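Local atomic coordinates of periplasmic binding protein (Mycobacterium smegmatis, PDB entry 4MDY), a protein that probably binds a ferric-siderophore or related iron-bearing solute outside the membrane and delivers it to an ABC transporter. Residues 87-93 and 114-118. Sequence-based numbering, arbitrary orientation.
Sequences IPVEEIA and KLSEI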
ATOM      1  N   ILE A  87      18.944   0.074   1.926  1.00 29.47           N
ATOM      2  CA  ILE A  87      18.849  -0.938   0.885  1.00 29.12           C
ATOM      3  C   ILE A  87      20.112  -1.793   0.958  1.00 27.75           C
ATOM      4  O   ILE A  87      21.219  -1.252   0.904  1.00 26.71           O
ATOM      5  CB  ILE A  87      18.696  -0.301  -0.508  1.00 29.93           C
ATOM      6  CG1 ILE A  87      17.374   0.474  -0.582  1.00 32.55           C
ATOM      7  CG2 ILE A  87      18.743  -1.366  -1.595  1.00 29.55           C
ATOM      8  CD1 ILE A  87      17.340   1.525  -1.668  1.00 34.16           C
ATOM      9  N   PRO A  88      19.953  -3.122   1.120  1.00 28.65           N
ATOM     10  CA  PRO A  88      21.117  -3.997   1.269  1.00 28.28           C
ATOM     11  C   PRO A  88      21.776  -4.285  -0.078  1.00 24.98           C
ATOM     12  O   PRO A  88      21.481  -5.290  -0.723  1.00 23.49           O
ATOM     13  CB  PRO A  88      20.520  -5.264   1.895  1.00 29.16           C
ATOM     14  CG  PRO A  88      19.120  -5.304   1.387  1.00 27.64           C
ATOM     15  CD  PRO A  88      18.685  -3.871   1.219  1.00 28.29           C
ATOM     16  N   VAL A  89      22.680  -3.400  -0.485  1.00 25.01           N
ATOM     17  CA  VAL A  89      23.275  -3.459  -1.819  1.00 27.28           C
ATOM     18  C   VAL A  89      24.101  -4.733  -2.013  1.00 28.17           C
ATOM     19  O   VAL A  89      23.987  -5.387  -3.056  1.00 22.38           O
ATOM     20  CB  VAL A  89      24.123  -2.202  -2.117  1.00 29.87           C
ATOM     21  CG1 VAL A  89      24.897  -2.354  -3.424  1.00 29.75           C
ATOM     22  CG2 VAL A  89      23.223  -0.973  -2.175  1.00 32.13           C
ATOM     23  N   GLU A  90      24.904  -5.090  -1.008  1.00 31.03           N
ATOM     24  CA  GLU A  90      25.773  -6.269  -1.098  1.00 33.24           C
ATOM     25  C   GLU A  90      24.959  -7.557  -1.194  1.00 31.02           C
ATOM     26  O   GLU A  90      25.313  -8.452  -1.962  1.00 32.03           O
ATOM     27  CB  GLU A  90      26.739  -6.352   0.096  1.00 38.95           C
ATOM     28  CG  GLU A  90      27.722  -5.190   0.223  1.00 49.80           C
ATOM     29  CD  GLU A  90      28.823  -5.180  -0.832  1.00 61.50           C
ATOM     30  OE1 GLU A  90      28.862  -6.079  -1.706  1.00 67.87           O
ATOM     31  OE2 GLU A  90      29.665  -4.254  -0.783  1.00 75.02           O
ATOM     32  N   GLU A  91      23.874  -7.651  -0.424  1.00 29.41           N
ATOM     33  CA  GLU A  91      22.990  -8.818  -0.501  1.00 31.30           C
ATOM     34  C   GLU A  91      22.381  -8.940  -1.893  1.00 28.05           C
ATOM     35  O   GLU A  91      22.328 -10.021  -2.474  1.00 25.75           O
ATOM     36  CB  GLU A  91      21.863  -8.734   0.531  1.00 37.07           C
ATOM     37  CG  GLU A  91      22.337  -8.696   1.980  1.00 43.44           C
ATOM     38  CD  GLU A  91      21.290  -9.167   2.986  1.00 53.11           C
ATOM     39  OE1 GLU A  91      20.425  -9.998   2.628  1.00 52.14           O
ATOM     40  OE2 GLU A  91      21.348  -8.715   4.154  1.00 63.78           O
ATOM     41  N   ILE A  92      21.918  -7.818  -2.427  1.00 26.36           N
ATOM     42  CA  ILE A  92      21.289  -7.813  -3.742  1.00 24.55           C
ATOM     43  C   ILE A  92      22.293  -8.253  -4.827  1.00 22.01           C
ATOM     44  O   ILE A  92      21.985  -9.120  -5.641  1.00 23.91           O
ATOM     45  CB  ILE A  92      20.632  -6.445  -4.035  1.00 23.12           C
ATOM     46  CG1 ILE A  92      19.443  -6.246  -3.089  1.00 23.56           C
ATOM     47  CG2 ILE A  92      20.172  -6.371  -5.490  1.00 23.69           C
ATOM     48  CD1 ILE A  92      18.958  -4.822  -2.955  1.00 25.20           C
ATOM     49  N   ALA A  93      23.498  -7.689  -4.814  1.00 22.66           N
ATOM     50  CA  ALA A  93      24.548  -8.109  -5.752  1.00 26.06           C
ATOM     51  C   ALA A  93      24.778  -9.628  -5.721  1.00 26.63           C
ATOM     52  O   ALA A  93      24.907 -10.271  -6.770  1.00 26.67           O
ATOM     53  CB  ALA A  93      25.842  -7.362  -5.462  1.00 26.87           C
ATOM     54  N   LYS A 114      24.639   2.749  -7.432  1.00 23.98           N
ATOM     55  CA  LYS A 114      25.173   1.488  -6.908  1.00 24.44           C
ATOM     56  C   LYS A 114      24.394   0.250  -7.367  1.00 24.08           C
ATOM     57  O   LYS A 114      24.991  -0.777  -7.717  1.00 21.30           O
ATOM     58  CB  LYS A 114      25.201   1.535  -5.383  1.00 25.92           C
ATOM     59  CG  LYS A 114      26.195   2.533  -4.820  1.00 25.13           C
ATOM     60  CD  LYS A 114      26.060   2.637  -3.314  1.00 26.90           C
ATOM     61  CE  LYS A 114      27.153   3.510  -2.728  1.00 29.30           C
ATOM     62  NZ  LYS A 114      26.818   3.959  -1.349  1.00 32.36           N
ATOM     63  N   LEU A 115      23.066   0.343  -7.356  1.00 22.42           N
ATOM     64  CA  LEU A 115      22.222  -0.761  -7.813  1.00 22.33           C
ATOM     65  C   LEU A 115      22.317  -0.944  -9.330  1.00 21.70           C
ATOM     66  O   LEU A 115      22.281  -2.073  -9.823  1.00 21.34           O
ATOM     67  CB  LEU A 115      20.760  -0.540  -7.392  1.00 22.24           C
ATOM     68  CG  LEU A 115      20.458  -0.561  -5.889  1.00 21.85           C
ATOM     69  CD1 LEU A 115      18.989  -0.212  -5.658  1.00 22.82           C
ATOM     70  CD2 LEU A 115      20.789  -1.900  -5.247  1.00 23.09           C
ATOM     71  N   SER A 116      22.455   0.162 -10.064  1.00 21.81           N
ATOM     72  CA  SER A 116      22.529   0.099 -11.524  1.00 22.29           C
ATOM     73  C   SER A 116      23.777  -0.621 -11.998  1.00 24.97           C
ATOM     74  O   SER A 116      23.778  -1.204 -13.076  1.00 26.92           O
ATOM     75  CB  SER A 116      22.472   1.495 -12.135  1.00 22.02           C
ATOM     76  OG  SER A 116      21.201   2.053 -11.880  1.00 23.39           O
ATOM     77  N   GLU A 117      24.831  -0.576 -11.187  1.00 26.42           N
ATOM     78  CA  GLU A 117      26.040  -1.350 -11.458  1.00 28.93           C
ATOM     79  C   GLU A 117      25.761  -2.852 -11.421  1.00 26.53           C
ATOM     80  O   GLU A 117      26.438  -3.628 -12.085  1.00 27.19           O
ATOM     81  CB  GLU A 117      27.125  -0.995 -10.444  1.00 33.93           C
ATOM     82  CG  GLU A 117      28.507  -1.444 -10.853  1.00 40.51           C
ATOM     83  CD  GLU A 117      29.566  -0.966  -9.886  1.00 48.60           C
ATOM     84  OE1 GLU A 117      29.422  -1.210  -8.666  1.00 46.37           O
ATOM     85  OE2 GLU A 117      30.539  -0.342 -10.348  1.00 58.56           O
ATOM     86  N   ILE A 118      24.749  -3.254 -10.655  1.00 25.15           N
ATOM     87  CA  ILE A 118      24.391  -4.662 -10.525  1.00 24.56           C
ATOM     88  C   ILE A 118      23.469  -5.088 -11.660  1.00 23.94           C
ATOM     89  O   ILE A 118      23.710  -6.100 -12.325  1.00 23.74           O
ATOM     90  CB  ILE A 118      23.721  -4.945  -9.163  1.00 25.43           C
ATOM     91  CG1 ILE A 118      24.636  -4.486  -8.022  1.00 27.95           C
ATOM     92  CG2 ILE A 118      23.393  -6.429  -9.019  1.00 26.16           C
ATOM     93  CD1 ILE A 118      23.953  -4.401  -6.673  1.00 30.95           C
TER
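Val89 faces Leu115 and Ile118 with its two methyls divided between them, and the side-chain contacts across the interface are apolar. CG2 of Val89 lies 4.0 Å from CD2 of Leu115, while CG1 of Val89 lies 4.0 Å from CD1 of Ile118. This split follows from a chi1 of 172°, which sets CG1 anti to the backbone N and CG2 beside that N. The CD2 methyl of Leu115 is a shared point of contact: besides Val89 it meets CD1 of Ile92 at 4.1 Å and CG2 of Ile87 at 4.2 Å, so that it sits among Val89 and Ile92 of helix 89-94 and Ile87 of the loop just before it.

Farther along, the end of Ile118 takes over. Its CD1 rests 3.7 Å from CB of Ala93 and also approaches CG2 of Ile92. With chi1 at -56°, CG2 of Ile118 lies beside its carbonyl carbon and comes 3.9 Å from CA of Ala93; the small alanine side chain is consistent with this close approach.

The backbone O of Val89 touches CD1 of Ile118 but accepts its hydrogen bond from Ala93 N. Lys114 offers CB to Val89 CG1, and its NZ leads away to a salt bridge with Asp110. Helix 89-94, strand 99-102 and helix 109-116 follow one another in the N-terminal lobe; Ile92 and Leu115 meet on Ile100 of that strand, which Ile118 also touches. With no hydrogen bond between the segments, their association rests largely on van der Waals fit, with water probably excluded most fully around Leu115 and Ile92, the two buried side chains.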